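Local coordinates for structural polyprotein, VP3 (Israeli acute paralysis virus, PDB 5CDD), which probably serves as one of the structural proteins of the viral capsid, forming a jelly-roll subunit that packs with other coat proteins into pentamers, at residues R152-E158 and N188-D194; T136-T142 and T199-V205. All blocks are in the same frame, centred on the assembly; numbering follows the deposited sequence.

Contact 1: residues R152-E158 and N188-D194; sequences RLEIFFE and NYKYILD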
# COMPACT_ATOMS: atom_id res chain seq x y z
N ARG B 152 -73.10 -19.13 -0.36
CA ARG B 152 -71.69 -19.49 -0.42
C ARG B 152 -71.08 -19.21 -1.78
O ARG B 152 -71.57 -19.69 -2.80
CB ARG B 152 -71.53 -20.97 -0.07
CG ARG B 152 -71.73 -21.27 1.40
CD ARG B 152 -72.62 -22.48 1.61
NE ARG B 152 -72.09 -23.67 0.96
CZ ARG B 152 -70.93 -24.24 1.28
NH1 ARG B 152 -70.18 -23.73 2.25
NH2 ARG B 152 -70.52 -25.32 0.63
N LEU B 153 -69.99 -18.45 -1.77
CA LEU B 153 -69.30 -18.09 -3.00
C LEU B 153 -68.06 -18.97 -3.17
O LEU B 153 -67.36 -19.25 -2.20
CB LEU B 153 -68.91 -16.60 -2.94
CG LEU B 153 -68.74 -15.81 -4.24
CD1 LEU B 153 -69.99 -15.92 -5.11
CD2 LEU B 153 -68.46 -14.36 -3.89
N GLU B 154 -67.82 -19.41 -4.40
CA GLU B 154 -66.67 -20.26 -4.69
C GLU B 154 -65.64 -19.52 -5.53
O GLU B 154 -65.99 -18.85 -6.51
CB GLU B 154 -67.13 -21.51 -5.44
CG GLU B 154 -66.00 -22.36 -6.00
CD GLU B 154 -66.51 -23.47 -6.91
OE1 GLU B 154 -67.22 -23.16 -7.90
OE2 GLU B 154 -66.20 -24.65 -6.64
N ILE B 155 -64.38 -19.64 -5.15
CA ILE B 155 -63.29 -19.01 -5.88
C ILE B 155 -62.20 -20.06 -6.08
O ILE B 155 -61.56 -20.47 -5.12
CB ILE B 155 -62.70 -17.82 -5.09
CG1 ILE B 155 -63.81 -16.84 -4.70
CG2 ILE B 155 -61.66 -17.10 -5.94
CD1 ILE B 155 -64.01 -16.68 -3.21
N PHE B 156 -62.01 -20.49 -7.32
CA PHE B 156 -61.01 -21.50 -7.61
C PHE B 156 -59.99 -21.01 -8.63
O PHE B 156 -60.25 -20.05 -9.36
CB PHE B 156 -61.68 -22.80 -8.09
CG PHE B 156 -62.35 -22.68 -9.44
CD1 PHE B 156 -61.64 -22.98 -10.60
CD2 PHE B 156 -63.68 -22.29 -9.54
CE1 PHE B 156 -62.26 -22.88 -11.85
CE2 PHE B 156 -64.30 -22.19 -10.78
CZ PHE B 156 -63.59 -22.48 -11.94
N PHE B 157 -58.84 -21.67 -8.67
CA PHE B 157 -57.78 -21.30 -9.60
C PHE B 157 -57.57 -22.35 -10.68
O PHE B 157 -57.50 -23.55 -10.40
CB PHE B 157 -56.46 -21.09 -8.85
CG PHE B 157 -55.29 -20.81 -9.76
CD1 PHE B 157 -55.23 -19.62 -10.49
CD2 PHE B 157 -54.26 -21.74 -9.91
CE1 PHE B 157 -54.16 -19.37 -11.36
CE2 PHE B 157 -53.20 -21.49 -10.77
CZ PHE B 157 -53.15 -20.31 -11.50
N GLU B 158 -57.48 -21.88 -11.92
CA GLU B 158 -57.27 -22.74 -13.07
C GLU B 158 -56.04 -22.26 -13.83
O GLU B 158 -56.01 -21.15 -14.35
CB GLU B 158 -58.50 -22.71 -13.98
CG GLU B 158 -58.34 -23.40 -15.34
CD GLU B 158 -57.88 -24.84 -15.23
OE1 GLU B 158 -58.34 -25.56 -14.32
OE2 GLU B 158 -57.06 -25.27 -16.08
N ASN B 188 -59.54 -28.50 -8.56
CA ASN B 188 -58.83 -27.22 -8.55
C ASN B 188 -58.68 -26.64 -7.15
O ASN B 188 -59.49 -26.90 -6.27
CB ASN B 188 -59.57 -26.21 -9.43
CG ASN B 188 -59.57 -26.60 -10.88
OD1 ASN B 188 -60.07 -27.66 -11.26
ND2 ASN B 188 -59.00 -25.74 -11.72
N TYR B 189 -57.62 -25.87 -6.96
CA TYR B 189 -57.37 -25.21 -5.69
C TYR B 189 -58.47 -24.16 -5.56
O TYR B 189 -58.68 -23.37 -6.48
CB TYR B 189 -56.00 -24.54 -5.69
CG TYR B 189 -54.88 -25.42 -5.18
CD1 TYR B 189 -54.75 -25.70 -3.82
CD2 TYR B 189 -53.96 -25.98 -6.06
CE1 TYR B 189 -53.72 -26.51 -3.35
CE2 TYR B 189 -52.93 -26.79 -5.60
CZ TYR B 189 -52.81 -27.05 -4.25
OH TYR B 189 -51.79 -27.84 -3.78
N LYS B 190 -59.16 -24.15 -4.42
CA LYS B 190 -60.24 -23.19 -4.23
C LYS B 190 -60.55 -22.86 -2.78
O LYS B 190 -60.00 -23.46 -1.85
CB LYS B 190 -61.52 -23.71 -4.90
CG LYS B 190 -62.01 -25.04 -4.36
CD LYS B 190 -63.32 -25.46 -5.00
CE LYS B 190 -63.76 -26.83 -4.50
NZ LYS B 190 -62.74 -27.87 -4.81
N TYR B 191 -61.45 -21.90 -2.61
CA TYR B 191 -61.90 -21.46 -1.30
C TYR B 191 -63.38 -21.14 -1.40
O TYR B 191 -63.83 -20.54 -2.37
CB TYR B 191 -61.15 -20.21 -0.84
CG TYR B 191 -61.63 -19.70 0.50
CD1 TYR B 191 -61.28 -20.37 1.67
CD2 TYR B 191 -62.47 -18.60 0.59
CE1 TYR B 191 -61.76 -19.95 2.91
CE2 TYR B 191 -62.96 -18.17 1.83
CZ TYR B 191 -62.60 -18.85 2.98
OH TYR B 191 -63.08 -18.43 4.20
N ILE B 192 -64.15 -21.56 -0.40
CA ILE B 192 -65.58 -21.29 -0.39
C ILE B 192 -65.91 -20.30 0.71
O ILE B 192 -65.82 -20.61 1.90
CB ILE B 192 -66.38 -22.59 -0.17
CG1 ILE B 192 -66.13 -23.54 -1.34
CG2 ILE B 192 -67.86 -22.28 -0.05
CD1 ILE B 192 -66.86 -24.86 -1.23
N LEU B 193 -66.29 -19.09 0.30
CA LEU B 193 -66.64 -18.04 1.24
C LEU B 193 -68.10 -18.18 1.66
O LEU B 193 -69.00 -18.06 0.83
CB LEU B 193 -66.41 -16.67 0.60
CG LEU B 193 -66.62 -15.43 1.47
CD1 LEU B 193 -65.68 -15.47 2.66
CD2 LEU B 193 -66.37 -14.19 0.64
N ASP B 194 -68.33 -18.45 2.94
CA ASP B 194 -69.68 -18.60 3.47
C ASP B 194 -70.09 -17.32 4.18
O ASP B 194 -69.55 -16.98 5.23
CB ASP B 194 -69.72 -19.77 4.45
CG ASP B 194 -71.13 -20.20 4.80
OD1 ASP B 194 -71.91 -19.35 5.28
OD2 ASP B 194 -71.46 -21.39 4.59
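Asn188 ND2 hands both of its N-H groups to strand 152-158: one to Glu158 OE1 at 2.7 Å, the other to Phe157 O at 3.0 Å. Both acceptors lie near the amide plane, which fixes the rotation of that group, while OE1 is met on the anti side of the carboxylate. Glu158 is also bound by Thr194 and Arg196 of a neighbouring subunit. This amide starts the antiparallel E-F pairing at the edge of the CHEF sheet, one half of the viral jelly roll. Between the backbones, Phe157 N reaches Tyr189 O (2.8 Å), and the hydrogen-bonded pairs Ile155-Tyr191 and Leu153-Leu193 follow, with Leu153 N to Leu193 O at 2.8 Å. Leu153, Ile155, Tyr191 and Leu193 point to one face; Glu154, Phe156, Lys190 and Ile192 point to the other. There Lys190 CD lies 3.4 Å from Glu154 OE2, while NZ binds Ser185 O; Ser185 OG and Arg241 engage the Glu154 carboxylate. At the far end Arg152 bends at chi2 (134°) and chi3, bringing one face of its guanidinium over Ile192 CG2. Its edge faces Asp194 in a long salt bridge, NH1 to OD2 3.5 Å, the planes 52° apart, while Thr196 N holds OD1.

Contact 2: residues T136-T142 and T199-V205; sequences TMCYRIT and TEVTIRV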
# COMPACT_ATOMS: atom_id res chain seq x y z
N THR B 136 -46.16 -13.25 -6.58
CA THR B 136 -47.27 -13.93 -5.92
C THR B 136 -48.43 -12.94 -5.96
O THR B 136 -48.37 -11.89 -5.31
CB THR B 136 -46.94 -14.27 -4.46
OG1 THR B 136 -45.88 -15.23 -4.42
CG2 THR B 136 -48.16 -14.84 -3.75
N MET B 137 -49.46 -13.25 -6.73
CA MET B 137 -50.61 -12.37 -6.85
C MET B 137 -51.57 -12.53 -5.68
O MET B 137 -51.96 -13.64 -5.32
CB MET B 137 -51.34 -12.64 -8.16
CG MET B 137 -50.47 -12.40 -9.39
SD MET B 137 -49.60 -10.82 -9.31
CE MET B 137 -50.97 -9.67 -9.34
N CYS B 138 -51.95 -11.40 -5.09
CA CYS B 138 -52.86 -11.41 -3.95
C CYS B 138 -54.17 -10.71 -4.29
O CYS B 138 -54.19 -9.66 -4.92
CB CYS B 138 -52.21 -10.73 -2.75
SG CYS B 138 -50.67 -11.52 -2.24
N TYR B 139 -55.27 -11.32 -3.86
CA TYR B 139 -56.60 -10.79 -4.11
C TYR B 139 -57.45 -10.88 -2.85
O TYR B 139 -57.47 -11.92 -2.18
CB TYR B 139 -57.27 -11.60 -5.23
CG TYR B 139 -56.49 -11.63 -6.52
CD1 TYR B 139 -56.54 -10.56 -7.41
CD2 TYR B 139 -55.68 -12.72 -6.84
CE1 TYR B 139 -55.80 -10.57 -8.59
CE2 TYR B 139 -54.93 -12.74 -8.03
CZ TYR B 139 -55.00 -11.66 -8.90
OH TYR B 139 -54.26 -11.67 -10.06
N ARG B 140 -58.13 -9.79 -2.51
CA ARG B 140 -59.00 -9.78 -1.34
C ARG B 140 -60.43 -9.62 -1.85
O ARG B 140 -60.75 -8.65 -2.53
CB ARG B 140 -58.65 -8.64 -0.40
CG ARG B 140 -59.50 -8.59 0.86
CD ARG B 140 -58.82 -7.78 1.96
NE ARG B 140 -58.62 -6.38 1.59
CZ ARG B 140 -59.52 -5.42 1.75
NH1 ARG B 140 -60.70 -5.69 2.28
NH2 ARG B 140 -59.23 -4.18 1.37
N ILE B 141 -61.28 -10.59 -1.51
CA ILE B 141 -62.67 -10.58 -1.94
C ILE B 141 -63.60 -10.29 -0.76
O ILE B 141 -63.71 -11.08 0.17
CB ILE B 141 -63.03 -11.93 -2.57
CG1 ILE B 141 -62.04 -12.23 -3.71
CG2 ILE B 141 -64.46 -11.90 -3.09
CD1 ILE B 141 -62.20 -13.60 -4.31
N THR B 142 -64.25 -9.13 -0.83
CA THR B 142 -65.16 -8.70 0.21
C THR B 142 -66.61 -8.75 -0.28
O THR B 142 -66.90 -8.40 -1.42
CB THR B 142 -64.87 -7.25 0.64
OG1 THR B 142 -63.47 -7.11 0.95
CG2 THR B 142 -65.70 -6.89 1.87
N THR B 199 -66.84 -12.48 5.79
CA THR B 199 -67.26 -11.38 4.93
C THR B 199 -66.12 -11.13 3.95
O THR B 199 -66.32 -10.53 2.89
CB THR B 199 -67.49 -10.09 5.75
OG1 THR B 199 -68.52 -10.32 6.72
CG2 THR B 199 -67.91 -8.94 4.84
N GLU B 200 -64.94 -11.60 4.32
CA GLU B 200 -63.74 -11.40 3.51
C GLU B 200 -62.86 -12.64 3.42
O GLU B 200 -63.08 -13.63 4.12
CB GLU B 200 -62.92 -10.27 4.13
CG GLU B 200 -62.60 -9.12 3.21
CD GLU B 200 -62.13 -7.90 3.98
OE1 GLU B 200 -61.24 -8.06 4.85
OE2 GLU B 200 -62.64 -6.80 3.72
N VAL B 201 -61.88 -12.56 2.54
CA VAL B 201 -60.90 -13.62 2.32
C VAL B 201 -59.81 -13.08 1.42
O VAL B 201 -60.09 -12.42 0.41
CB VAL B 201 -61.50 -14.89 1.66
CG1 VAL B 201 -62.02 -14.57 0.27
CG2 VAL B 201 -60.44 -15.98 1.58
N THR B 202 -58.56 -13.33 1.79
CA THR B 202 -57.44 -12.89 0.97
C THR B 202 -56.82 -14.14 0.36
O THR B 202 -56.31 -15.01 1.06
CB THR B 202 -56.38 -12.17 1.82
OG1 THR B 202 -56.92 -10.95 2.32
CG2 THR B 202 -55.16 -11.86 0.97
N ILE B 203 -56.89 -14.24 -0.96
CA ILE B 203 -56.34 -15.38 -1.66
C ILE B 203 -55.00 -15.02 -2.28
O ILE B 203 -54.88 -14.06 -3.03
CB ILE B 203 -57.31 -15.87 -2.77
CG1 ILE B 203 -58.64 -16.29 -2.14
CG2 ILE B 203 -56.69 -17.03 -3.53
CD1 ILE B 203 -59.70 -16.67 -3.13
N ARG B 204 -53.98 -15.80 -1.93
CA ARG B 204 -52.63 -15.57 -2.43
C ARG B 204 -52.25 -16.68 -3.40
O ARG B 204 -52.23 -17.86 -3.03
CB ARG B 204 -51.64 -15.54 -1.27
CG ARG B 204 -52.00 -14.53 -0.19
CD ARG B 204 -51.02 -14.54 0.98
NE ARG B 204 -49.68 -14.10 0.60
CZ ARG B 204 -48.72 -14.90 0.14
NH1 ARG B 204 -48.95 -16.20 -0.00
NH2 ARG B 204 -47.53 -14.41 -0.18
N VAL B 205 -51.96 -16.31 -4.64
CA VAL B 205 -51.59 -17.29 -5.66
C VAL B 205 -50.12 -17.17 -6.06
O VAL B 205 -49.74 -16.26 -6.79
CB VAL B 205 -52.47 -17.13 -6.92
CG1 VAL B 205 -52.18 -18.26 -7.90
CG2 VAL B 205 -53.94 -17.11 -6.53
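Strands D and G of the BIDG sheet, the other half of the capsid jelly roll, pair here in antiparallel fashion. Met137-Val205 and Tyr139-Ile203 are its hydrogen-bonded pairs; Val205 N bonds to Met137 O at 2.8 Å, and Ile141 N to Val201 O (2.9 Å) carries the pairing on. On the face bearing Cys138, Arg140, Thr202 and Arg204, the arginines do different work. Arg140, with CG anti to the backbone N (chi1 -178°) and a bend at chi3, swings its guanidinium edge to Glu200, forming a salt bridge from NH1 to OE2 at 2.7 Å with the planes 70° apart. Trp261 of strand 255-265 makes a cation-pi contact with the same arginine. Arg204 instead lays a face of its guanidinium over Thr136 CG2, its CG 3.9 Å from Cys138 SG, while its NH2 makes a salt bridge to Glu265 of the same chain and its NH1 a hydrogen bond to Ser13 of a neighbouring subunit. That subunit also adds a parallel strand alongside 202-204, so the sheet runs on across the interface. On the opposite face, Ile141 CD1 meets Ile203 CD1 at 4.1 Å. Glu200 OE2 is shared three ways: besides Arg140 and Arg90 of another neighbouring subunit, it accepts a 2.9 Å hydrogen bond from Thr142 OG1, on the anti side and 26° out of the carboxylate plane.

From the N terminus the chain first lays down 136-142, then turns back into 152-158. After an excursion with no helix, 188-194 returns antiparallel to 152-158, and contact 1 closes that inner loop. A short connection leads on to 199-205, which pairs with 136-142, so contact 2 closes the outer loop with contact 1 nested inside. The chain crosses between the jelly-roll sheets twice, from 136-142 to 152-158 and from 188-194 to 199-205, whereas the inner loop returns to the same sheet. The two centres lie about 11 Å apart, and the sheets meet through apolar side chains: Ile155 CG2 packs on Ile203 CD1 at 3.4 Å and its CG1 on Ile141 CD1, while the Tyr191 ring touches Val201.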